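Local coordinates for protein putative oxidoreductase molybdopterin-binding subunit (Sulfolobus tokodaii, PDB 4ZOH) that probably serves as the molybdenum-bearing catalytic subunit of an oxidoreductase in the aldehyde oxidase and xanthine dehydrogenase family, holding a pterin cytosine dinucleotide cofactor, at residues A[446-450]-A[486-491]; A[436-442]-A[475-481]; A[492-497]-A[555-559]. All coordinates share one frame; numbering follows the deposited sequence.

In the fold
All three contacts lie within the second molybdopterin cofactor-binding range of the chain, their centres 10 to 12 Å apart. Contacts 1 and 2 interlock along the sequence: 436-442, 446-450, 475-481 and 486-491 follow in turn, so the segment leaving strand 433-437 meets the loop 475-481 and helix 446-458 meets the start of helix 486-512, each skipping over intervening elements. Both contacts touch the pterin cytosine dinucleotide. Contact 3 comes later, continuing along helix 486-512, which it shares with contact 1, and reaching strand 553-559 in the same four-stranded sheet as strand 433-437. One helix thus starts at the cofactor and then runs onto the sheet, while contacts 2 and 3 also reach the second subunit.

Contact 1 (A[446-450]-A[486-491]); sequences DATAF and TVTIGG. With MCN (pterin cytosine dinucleotide), chain D.
The ring of F450 is a knob in a hole made by T486, V487, G490 and G491, where the first turns of two helices meet at a crossing angle of -47° beside the cofactor pyrophosphate. Its edge at CZ points in plane at T486 O, 3.3 Å away, while CE1 lies 3.4 Å from G491 N. A CB on G490 would press on CZ and also collide with T486 O, so the glycine makes room for the ring. Next to it, A449 CB packs on V487 CG2 at 3.7 Å.

The polar contacts converge on the diphosphate. D446 OD2 lies 2.8 Å from O2B of the cofactor; with an alanine at this position, O2B would probably lose its acid neighbour. Two bonds grip O1B, from T486 N at 2.9 Å and from T486 OG1 at 2.7 Å; a chi1 of -56° sets the hydroxyl beside the backbone N, so that both donors reach one oxygen. The helix start probably favours the negative charge. One residue on, V487 N donates an almost straight bond (169°) to O1A.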
loop_
_atom_site.group_PDB
_atom_site.type_symbol
_atom_site.label_atom_id
_atom_site.label_comp_id
_atom_site.label_asym_id
_atom_site.label_seq_id
_atom_site.Cartn_x
_atom_site.Cartn_y
_atom_site.Cartn_z
ATOM N N ASP A 446 7.362 11.214 21.463
ATOM C CA ASP A 446 6.201 11.572 22.300
ATOM C C ASP A 446 5.269 10.431 22.522
ATOM O O ASP A 446 4.540 10.432 23.530
ATOM C CB ASP A 446 5.378 12.746 21.714
ATOM C CG ASP A 446 6.215 13.938 21.525
ATOM O OD1 ASP A 446 6.404 14.675 22.495
ATOM O OD2 ASP A 446 6.813 14.083 20.468
ATOM N N ALA A 447 5.250 9.476 21.597
ATOM C CA ALA A 447 4.301 8.371 21.729
ATOM C C ALA A 447 4.653 7.555 23.026
ATOM O O ALA A 447 3.759 7.102 23.739
ATOM C CB ALA A 447 4.290 7.482 20.483
ATOM N N THR A 448 5.942 7.349 23.289
ATOM C CA THR A 448 6.377 6.671 24.541
ATOM C C THR A 448 5.895 7.508 25.735
ATOM O O THR A 448 5.308 6.968 26.649
ATOM C CB THR A 448 7.903 6.534 24.594
ATOM O OG1 THR A 448 8.292 5.568 23.623
ATOM C CG2 THR A 448 8.344 6.055 25.960
ATOM N N ALA A 449 6.096 8.821 25.690
ATOM C CA ALA A 449 5.615 9.683 26.763
ATOM C C ALA A 449 4.108 9.593 26.906
ATOM O O ALA A 449 3.551 9.549 28.059
ATOM C CB ALA A 449 6.143 11.108 26.585
ATOM N N PHE A 450 3.419 9.400 25.769
ATOM C CA PHE A 450 1.958 9.340 25.843
ATOM C C PHE A 450 1.523 8.047 26.510
ATOM O O PHE A 450 0.527 7.987 27.266
ATOM C CB PHE A 450 1.296 9.565 24.458
ATOM C CG PHE A 450 1.493 10.952 23.921
ATOM C CD1 PHE A 450 1.714 12.052 24.791
ATOM C CD2 PHE A 450 1.440 11.197 22.570
ATOM C CE1 PHE A 450 1.900 13.356 24.291
ATOM C CE2 PHE A 450 1.588 12.505 22.066
ATOM C CZ PHE A 450 1.822 13.571 22.918
ATOM N N THR A 486 4.437 19.235 21.944
ATOM C CA THR A 486 3.760 17.930 21.854
ATOM C C THR A 486 3.562 17.225 23.184
ATOM O O THR A 486 2.415 16.805 23.504
ATOM C CB THR A 486 4.468 17.011 20.881
ATOM O OG1 THR A 486 4.556 17.678 19.624
ATOM C CG2 THR A 486 3.735 15.741 20.747
ATOM N N VAL A 487 4.621 17.102 23.988
ATOM C CA VAL A 487 4.388 16.359 25.246
ATOM C C VAL A 487 3.464 17.192 26.186
ATOM O O VAL A 487 2.635 16.652 26.921
ATOM C CB VAL A 487 5.700 15.885 25.950
ATOM C CG1 VAL A 487 6.350 17.040 26.708
ATOM C CG2 VAL A 487 5.370 14.694 26.889
ATOM N N THR A 488 3.572 18.511 26.108
ATOM C CA THR A 488 2.805 19.368 27.021
ATOM C C THR A 488 1.331 19.480 26.624
ATOM O O THR A 488 0.444 19.152 27.417
ATOM C CB THR A 488 3.472 20.745 27.077
ATOM O OG1 THR A 488 4.796 20.537 27.493
ATOM C CG2 THR A 488 2.808 21.679 28.138
ATOM N N ILE A 489 1.082 20.025 25.424
ATOM C CA ILE A 489 -0.308 20.209 24.948
ATOM C C ILE A 489 -0.946 18.883 24.506
ATOM O O ILE A 489 -2.125 18.523 24.868
ATOM C CB ILE A 489 -0.350 21.242 23.798
ATOM C CG1 ILE A 489 0.362 22.555 24.190
ATOM C CG2 ILE A 489 -1.810 21.533 23.446
ATOM C CD1 ILE A 489 -0.016 23.152 25.565
ATOM N N GLY A 490 -0.191 18.124 23.704
ATOM C CA GLY A 490 -0.699 16.835 23.273
ATOM C C GLY A 490 -0.791 15.899 24.481
ATOM O O GLY A 490 -1.714 15.091 24.580
ATOM N N GLY A 491 0.154 15.991 25.422
ATOM C CA GLY A 491 0.075 15.068 26.610
ATOM C C GLY A 491 -1.093 15.446 27.528
ATOM O O GLY A 491 -1.770 14.573 28.128
HETATM N N1 MCN D . 10.046 15.758 27.180
HETATM C C2 MCN D . 9.841 15.329 28.481
HETATM N N3 MCN D . 9.576 16.213 29.492
HETATM C C4 MCN D . 9.527 17.568 29.185
HETATM C C5 MCN D . 9.733 18.016 27.881
HETATM C C6 MCN D . 9.972 17.101 26.855
HETATM O O2 MCN D . 9.875 14.137 28.804
HETATM N N4 MCN D . 9.270 18.404 30.168
HETATM C "C1'" MCN D . 10.298 14.736 26.163
HETATM C C2D MCN D . 8.975 14.323 25.514
HETATM O "O2'" MCN D . 8.393 13.210 26.120
HETATM C "C3'" MCN D . 9.407 13.899 24.135
HETATM C C4D MCN D . 10.320 15.012 23.825
HETATM O O4D MCN D . 11.058 15.260 25.099
HETATM O "O3'" MCN D . 10.094 12.696 24.115
HETATM C "C5'" MCN D . 9.203 15.975 23.469
HETATM O "O5'" MCN D . 9.630 17.211 23.407
HETATM P PA MCN D . 8.630 18.490 23.334
HETATM O O1A MCN D . 7.232 18.323 23.670
HETATM O O2A MCN D . 9.509 19.452 24.084
HETATM O O3A MCN D . 8.916 18.816 21.704
HETATM P PB MCN D . 8.065 18.094 20.538
HETATM O O1B MCN D . 6.821 18.935 20.298
HETATM O O2B MCN D . 7.821 16.660 20.714
HETATM O O3B MCN D . 9.077 18.238 19.400
HETATM C C10 MCN D . 9.134 19.384 18.506
HETATM C "C9'" MCN D . 10.547 19.901 18.393
HETATM C "C8'" MCN D . 10.714 20.855 17.333
HETATM S "S8'" MCN D . 9.690 22.282 17.264
HETATM C "C7'" MCN D . 11.727 20.770 16.426
HETATM S "S7'" MCN D . 12.041 22.019 15.192
HETATM C "C6'" MCN D . 12.723 19.718 16.477
HETATM C C7 MCN D . 12.728 19.044 17.889
HETATM O "O9'" MCN D . 11.382 18.761 18.211
HETATM N "N5'" MCN D . 12.597 18.748 15.390
HETATM C C4A MCN D . 12.989 17.400 15.505
HETATM N "N8'" MCN D . 13.499 17.764 17.846
HETATM C C4B MCN D . 13.473 16.937 16.762
HETATM N "N1'" MCN D . 13.908 15.687 16.938
HETATM C "C2'" MCN D . 13.843 14.830 15.921
HETATM N "N2'" MCN D . 14.260 13.600 16.132
HETATM N "N3'" MCN D . 13.375 15.205 14.619
HETATM C "C4'" MCN D . 12.949 16.533 14.385
HETATM O "O4'" MCN D . 12.548 16.879 13.235
#

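Contact 2 (A[436-442]-A[475-481]); sequences VTGTGPH and IEDGIGT. With MCN (pterin cytosine dinucleotide), chain D.
T481 OG1 is gripped from two directions: G440 N donates to it at 3.0 Å with an angle of 144°, and the hydroxyl of T486, at the start of the next helix, makes a probable hydrogen bond. The other branch of T481, its methyl CG2, stands anti to the backbone N and is thereby turned to H442, reaching CE1 at 3.4 Å, and to the C10 methylene of the cofactor. The imidazole is held in turn by ND1, which donates to G440 O at 2.8 Å, nearly straight (N-H...O 163°) and close to the planes of both the ring and the carbonyl. With that bond fixing its rotation, the ring presents its CD2 edge to the pterin oxygen O4', 3.2 Å away.

H442 and T481 line the cofactor pocket from two adjoining loops, one leaving strand 433-437 of a four-stranded mixed sheet and the other leading from strand 465-468 to helix 486-512. Away from the cofactor the loops meet through glycine backbones. G438 and G478 have CA atoms only 3.8 Å apart, and G478 CA makes a CA-H...O contact with G438 O at 3.5 Å; a CB on either residue would clash. At the strand end, I475 and V436 run alongside one another with their side chains pointing opposite ways, I475 CB against V436 CG1 at 3.7 Å, while I475 CD1 reaches the backbone at V436 O and G438 N. Beyond it, D477 forms a salt bridge with R193 and E476 bonds S551 of the second subunit, while E421 accepts the N-H groups of I479 and G480.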
loop_
_atom_site.group_PDB
_atom_site.type_symbol
_atom_site.label_atom_id
_atom_site.label_comp_id
_atom_site.label_asym_id
_atom_site.label_seq_id
_atom_site.Cartn_x
_atom_site.Cartn_y
_atom_site.Cartn_z
ATOM N N VAL A 436 -4.862 7.497 20.433
ATOM C CA VAL A 436 -4.465 8.243 19.221
ATOM C C VAL A 436 -4.193 9.685 19.621
ATOM O O VAL A 436 -4.937 10.281 20.450
ATOM C CB VAL A 436 -5.524 8.142 18.078
ATOM C CG1 VAL A 436 -4.971 8.741 16.784
ATOM C CG2 VAL A 436 -6.023 6.711 17.869
ATOM N N THR A 437 -3.074 10.236 19.136
ATOM C CA THR A 437 -2.781 11.671 19.385
ATOM C C THR A 437 -3.025 12.485 18.110
ATOM O O THR A 437 -2.782 11.953 17.035
ATOM C CB THR A 437 -1.355 11.865 19.880
ATOM O OG1 THR A 437 -1.119 13.247 20.022
ATOM C CG2 THR A 437 -0.227 11.264 18.928
ATOM N N GLY A 438 -3.491 13.747 18.224
ATOM C CA GLY A 438 -3.628 14.631 17.061
ATOM C C GLY A 438 -2.311 15.331 16.728
ATOM O O GLY A 438 -2.175 15.975 15.649
ATOM N N THR A 439 -1.304 15.155 17.596
ATOM C CA THR A 439 0.062 15.642 17.215
ATOM C C THR A 439 0.674 14.747 16.095
ATOM O O THR A 439 0.023 13.801 15.606
ATOM C CB THR A 439 0.989 15.710 18.429
ATOM O OG1 THR A 439 1.167 14.398 18.980
ATOM C CG2 THR A 439 0.334 16.650 19.491
ATOM N N GLY A 440 1.859 15.080 15.633
ATOM C CA GLY A 440 2.445 14.341 14.548
ATOM C C GLY A 440 3.957 14.098 14.801
ATOM O O GLY A 440 4.799 14.676 14.106
ATOM N N PRO A 441 4.326 13.273 15.819
ATOM C CA PRO A 441 5.787 13.063 16.092
ATOM C C PRO A 441 6.507 12.546 14.873
ATOM O O PRO A 441 5.935 11.798 14.086
ATOM C CB PRO A 441 5.790 11.968 17.180
ATOM C CG PRO A 441 4.394 11.986 17.763
ATOM C CD PRO A 441 3.446 12.550 16.754
ATOM N N HIS A 442 7.742 12.956 14.744
ATOM C CA HIS A 442 8.637 12.643 13.638
ATOM C C HIS A 442 10.078 12.518 14.153
ATOM O O HIS A 442 11.064 13.045 13.538
ATOM C CB HIS A 442 8.549 13.662 12.474
ATOM C CG HIS A 442 8.487 15.087 12.918
ATOM N ND1 HIS A 442 7.313 15.678 13.371
ATOM C CD2 HIS A 442 9.451 16.049 12.988
ATOM C CE1 HIS A 442 7.543 16.953 13.642
ATOM N NE2 HIS A 442 8.831 17.206 13.444
ATOM N N ILE A 475 -8.533 9.837 13.954
ATOM C CA ILE A 475 -8.809 10.802 15.030
ATOM C C ILE A 475 -9.558 12.016 14.460
ATOM O O ILE A 475 -9.361 12.395 13.267
ATOM C CB ILE A 475 -7.521 11.197 15.810
ATOM C CG1 ILE A 475 -7.849 11.919 17.164
ATOM C CG2 ILE A 475 -6.506 11.921 14.944
ATOM C CD1 ILE A 475 -6.649 12.196 18.056
ATOM N N GLU A 476 -10.403 12.612 15.294
ATOM C CA GLU A 476 -11.212 13.765 14.880
ATOM C C GLU A 476 -10.366 14.845 14.188
ATOM O O GLU A 476 -10.739 15.309 13.133
ATOM C CB GLU A 476 -12.013 14.359 16.044
ATOM C CG GLU A 476 -12.918 15.502 15.614
ATOM C CD GLU A 476 -13.779 16.132 16.733
ATOM O OE1 GLU A 476 -13.496 15.912 17.935
ATOM O OE2 GLU A 476 -14.822 16.766 16.384
ATOM N N ASP A 477 -9.216 15.228 14.747
ATOM C CA ASP A 477 -8.454 16.331 14.218
ATOM C C ASP A 477 -7.162 16.462 15.019
ATOM O O ASP A 477 -6.854 15.632 15.871
ATOM C CB ASP A 477 -9.260 17.682 14.257
ATOM C CG ASP A 477 -8.999 18.556 13.035
ATOM O OD1 ASP A 477 -9.938 19.051 12.392
ATOM O OD2 ASP A 477 -7.842 18.770 12.688
ATOM N N GLY A 478 -6.390 17.481 14.709
ATOM C CA GLY A 478 -5.166 17.717 15.458
ATOM C C GLY A 478 -4.553 19.007 15.020
ATOM O O GLY A 478 -4.913 19.581 13.964
ATOM N N ILE A 479 -3.591 19.451 15.825
ATOM C CA ILE A 479 -2.794 20.566 15.418
ATOM C C ILE A 479 -1.470 20.141 14.803
ATOM O O ILE A 479 -1.262 20.371 13.601
ATOM C CB ILE A 479 -2.704 21.688 16.527
ATOM C CG1 ILE A 479 -4.102 22.328 16.692
ATOM C CG2 ILE A 479 -1.592 22.713 16.188
ATOM C CD1 ILE A 479 -4.515 23.263 15.521
ATOM N N GLY A 480 -0.548 19.601 15.618
ATOM C CA GLY A 480 0.726 19.129 15.055
ATOM C C GLY A 480 1.901 19.155 16.036
ATOM O O GLY A 480 1.702 19.438 17.202
ATOM N N THR A 481 3.105 18.805 15.544
ATOM C CA THR A 481 4.336 18.753 16.317
ATOM C C THR A 481 5.253 19.811 15.768
ATOM O O THR A 481 5.699 19.746 14.647
ATOM C CB THR A 481 4.981 17.323 16.287
ATOM O OG1 THR A 481 4.147 16.430 17.048
ATOM C CG2 THR A 481 6.428 17.305 16.825
HETATM N N1 MCN D . 10.046 15.758 27.180
HETATM C C2 MCN D . 9.841 15.329 28.481
HETATM N N3 MCN D . 9.576 16.213 29.492
HETATM C C4 MCN D . 9.527 17.568 29.185
HETATM C C5 MCN D . 9.733 18.016 27.881
HETATM C C6 MCN D . 9.972 17.101 26.855
HETATM O O2 MCN D . 9.875 14.137 28.804
HETATM N N4 MCN D . 9.270 18.404 30.168
HETATM C "C1'" MCN D . 10.298 14.736 26.163
HETATM C C2D MCN D . 8.975 14.323 25.514
HETATM O "O2'" MCN D . 8.393 13.210 26.120
HETATM C "C3'" MCN D . 9.407 13.899 24.135
HETATM C C4D MCN D . 10.320 15.012 23.825
HETATM O O4D MCN D . 11.058 15.260 25.099
HETATM O "O3'" MCN D . 10.094 12.696 24.115
HETATM C "C5'" MCN D . 9.203 15.975 23.469
HETATM O "O5'" MCN D . 9.630 17.211 23.407
HETATM P PA MCN D . 8.630 18.490 23.334
HETATM O O1A MCN D . 7.232 18.323 23.670
HETATM O O2A MCN D . 9.509 19.452 24.084
HETATM O O3A MCN D . 8.916 18.816 21.704
HETATM P PB MCN D . 8.065 18.094 20.538
HETATM O O1B MCN D . 6.821 18.935 20.298
HETATM O O2B MCN D . 7.821 16.660 20.714
HETATM O O3B MCN D . 9.077 18.238 19.400
HETATM C C10 MCN D . 9.134 19.384 18.506
HETATM C "C9'" MCN D . 10.547 19.901 18.393
HETATM C "C8'" MCN D . 10.714 20.855 17.333
HETATM S "S8'" MCN D . 9.690 22.282 17.264
HETATM C "C7'" MCN D . 11.727 20.770 16.426
HETATM S "S7'" MCN D . 12.041 22.019 15.192
HETATM C "C6'" MCN D . 12.723 19.718 16.477
HETATM C C7 MCN D . 12.728 19.044 17.889
HETATM O "O9'" MCN D . 11.382 18.761 18.211
HETATM N "N5'" MCN D . 12.597 18.748 15.390
HETATM C C4A MCN D . 12.989 17.400 15.505
HETATM N "N8'" MCN D . 13.499 17.764 17.846
HETATM C C4B MCN D . 13.473 16.937 16.762
HETATM N "N1'" MCN D . 13.908 15.687 16.938
HETATM C "C2'" MCN D . 13.843 14.830 15.921
HETATM N "N2'" MCN D . 14.260 13.600 16.132
HETATM N "N3'" MCN D . 13.375 15.205 14.619
HETATM C "C4'" MCN D . 12.949 16.533 14.385
HETATM O "O4'" MCN D . 12.548 16.879 13.235
#

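Contact 3 (A[492-497]-A[555-559]); sequences SAVLLA and TAIYN
Helix segment 492-497 passes over strand segment 555-559 with an angle of 140° between their directions, the axes approaching to 7.2 Å. A493 faces Y558 with CA atoms 4.9 Å apart, and one helical turn later A497 faces A556 at a CA separation of 5.0 Å. This is helix-on-sheet packing in an alpha/beta layer: helix 486-512 lies against a four-stranded mixed sheet whose edge, within this chain, is strand 553-559. A493 also touches A423 on the neighbouring strand 420-427.

Small side chains permit the close approach. A556 points its CB at the helix, where it meets L496 CB at 3.7 Å and A497 CB at 3.9 Å and lies near A497 N. A493 CB packs in the same way on Y558 CB. On the far side of the strand, T555 and I557 point away from the helix and pack on S551 and E550 of the second subunit, so this edge strand has the helix on one face and, on the other, residues of the second subunit.

The ring of Y558 makes the remaining contacts, with S492 and L496. With CG anti to the backbone N (chi1 178°), the ring extends alongside the helix toward its N-terminal end. L496, coming in at about a right angle, puts CD1 at the ring edge, 3.7 Å from Y558 CD1. The hydroxyl of Y558 bonds H663 ND1, fixing the far end, and S492 OG turns back to T488 O. That leaves S492 CB to form a CH-pi contact, 3.6 Å from the Y558 ring centroid and 12° off its normal.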
loop_
_atom_site.group_PDB
_atom_site.type_symbol
_atom_site.label_atom_id
_atom_site.label_comp_id
_atom_site.label_asym_id
_atom_site.label_seq_id
_atom_site.Cartn_x
_atom_site.Cartn_y
_atom_site.Cartn_z
ATOM N N SER A 492 -1.372 16.748 27.618
ATOM C CA SER A 492 -2.547 17.139 28.425
ATOM C C SER A 492 -3.823 16.613 27.800
ATOM O O SER A 492 -4.713 16.088 28.536
ATOM C CB SER A 492 -2.575 18.648 28.603
ATOM O OG SER A 492 -1.455 19.052 29.382
ATOM N N ALA A 493 -3.907 16.665 26.448
ATOM C CA ALA A 493 -5.093 16.028 25.809
ATOM C C ALA A 493 -5.152 14.498 26.145
ATOM O O ALA A 493 -6.231 13.919 26.420
ATOM C CB ALA A 493 -5.135 16.327 24.289
ATOM N N VAL A 494 -3.982 13.849 26.139
ATOM C CA VAL A 494 -3.893 12.399 26.483
ATOM C C VAL A 494 -4.400 12.145 27.945
ATOM O O VAL A 494 -5.169 11.219 28.230
ATOM C CB VAL A 494 -2.442 11.871 26.203
ATOM C CG1 VAL A 494 -2.135 10.538 26.929
ATOM C CG2 VAL A 494 -2.158 11.743 24.676
ATOM N N LEU A 495 -4.002 13.031 28.854
ATOM C CA LEU A 495 -4.371 12.928 30.259
ATOM C C LEU A 495 -5.908 13.064 30.423
ATOM O O LEU A 495 -6.554 12.213 31.064
ATOM C CB LEU A 495 -3.577 14.024 30.980
ATOM C CG LEU A 495 -3.039 13.981 32.377
ATOM C CD1 LEU A 495 -2.685 12.604 32.863
ATOM C CD2 LEU A 495 -1.820 14.900 32.398
ATOM N N LEU A 496 -6.511 14.079 29.791
ATOM C CA LEU A 496 -7.970 14.227 29.780
ATOM C C LEU A 496 -8.727 13.011 29.223
ATOM O O LEU A 496 -9.730 12.547 29.819
ATOM C CB LEU A 496 -8.378 15.491 28.995
ATOM C CG LEU A 496 -7.960 16.872 29.554
ATOM C CD1 LEU A 496 -8.396 17.968 28.593
ATOM C CD2 LEU A 496 -8.589 17.089 30.958
ATOM N N ALA A 497 -8.232 12.441 28.108
ATOM C CA ALA A 497 -9.010 11.375 27.475
ATOM C C ALA A 497 -8.911 10.160 28.317
ATOM O O ALA A 497 -9.895 9.433 28.474
ATOM C CB ALA A 497 -8.500 11.076 26.079
ATOM N N THR A 555 -12.948 11.018 23.065
ATOM C CA THR A 555 -12.067 11.999 22.453
ATOM C C THR A 555 -12.063 13.235 23.317
ATOM O O THR A 555 -13.118 13.721 23.713
ATOM C CB THR A 555 -12.529 12.329 20.994
ATOM O OG1 THR A 555 -12.397 11.145 20.191
ATOM C CG2 THR A 555 -11.690 13.418 20.372
ATOM N N ALA A 556 -10.889 13.750 23.626
ATOM C CA ALA A 556 -10.787 14.955 24.453
ATOM C C ALA A 556 -10.077 15.999 23.626
ATOM O O ALA A 556 -9.220 15.696 22.838
ATOM C CB ALA A 556 -10.008 14.676 25.722
ATOM N N ILE A 557 -10.452 17.244 23.792
ATOM C CA ILE A 557 -9.760 18.290 23.086
ATOM C C ILE A 557 -9.323 19.119 24.270
ATOM O O ILE A 557 -10.172 19.498 25.113
ATOM C CB ILE A 557 -10.690 19.090 22.142
ATOM C CG1 ILE A 557 -11.197 18.225 20.968
ATOM C CG2 ILE A 557 -10.005 20.377 21.676
ATOM C CD1 ILE A 557 -12.321 18.871 20.127
ATOM N N TYR A 558 -8.025 19.378 24.337
ATOM C CA TYR A 558 -7.463 20.274 25.330
ATOM C C TYR A 558 -7.249 21.647 24.692
ATOM O O TYR A 558 -6.345 21.835 23.896
ATOM C CB TYR A 558 -6.141 19.671 25.915
ATOM C CG TYR A 558 -5.462 20.571 26.940
ATOM C CD1 TYR A 558 -6.056 20.804 28.221
ATOM C CD2 TYR A 558 -4.249 21.198 26.647
ATOM C CE1 TYR A 558 -5.434 21.637 29.165
ATOM C CE2 TYR A 558 -3.640 22.051 27.590
ATOM C CZ TYR A 558 -4.244 22.249 28.841
ATOM O OH TYR A 558 -3.656 23.044 29.751
ATOM N N ASN A 559 -8.150 22.581 24.981
ATOM C CA ASN A 559 -8.050 23.957 24.465
ATOM C C ASN A 559 -6.971 24.670 25.290
ATOM O O ASN A 559 -6.883 24.474 26.462
ATOM C CB ASN A 559 -9.416 24.678 24.491
ATOM C CG ASN A 559 -10.137 24.514 25.833
ATOM O OD1 ASN A 559 -10.225 23.399 26.380
ATOM N ND2 ASN A 559 -10.674 25.622 26.374
#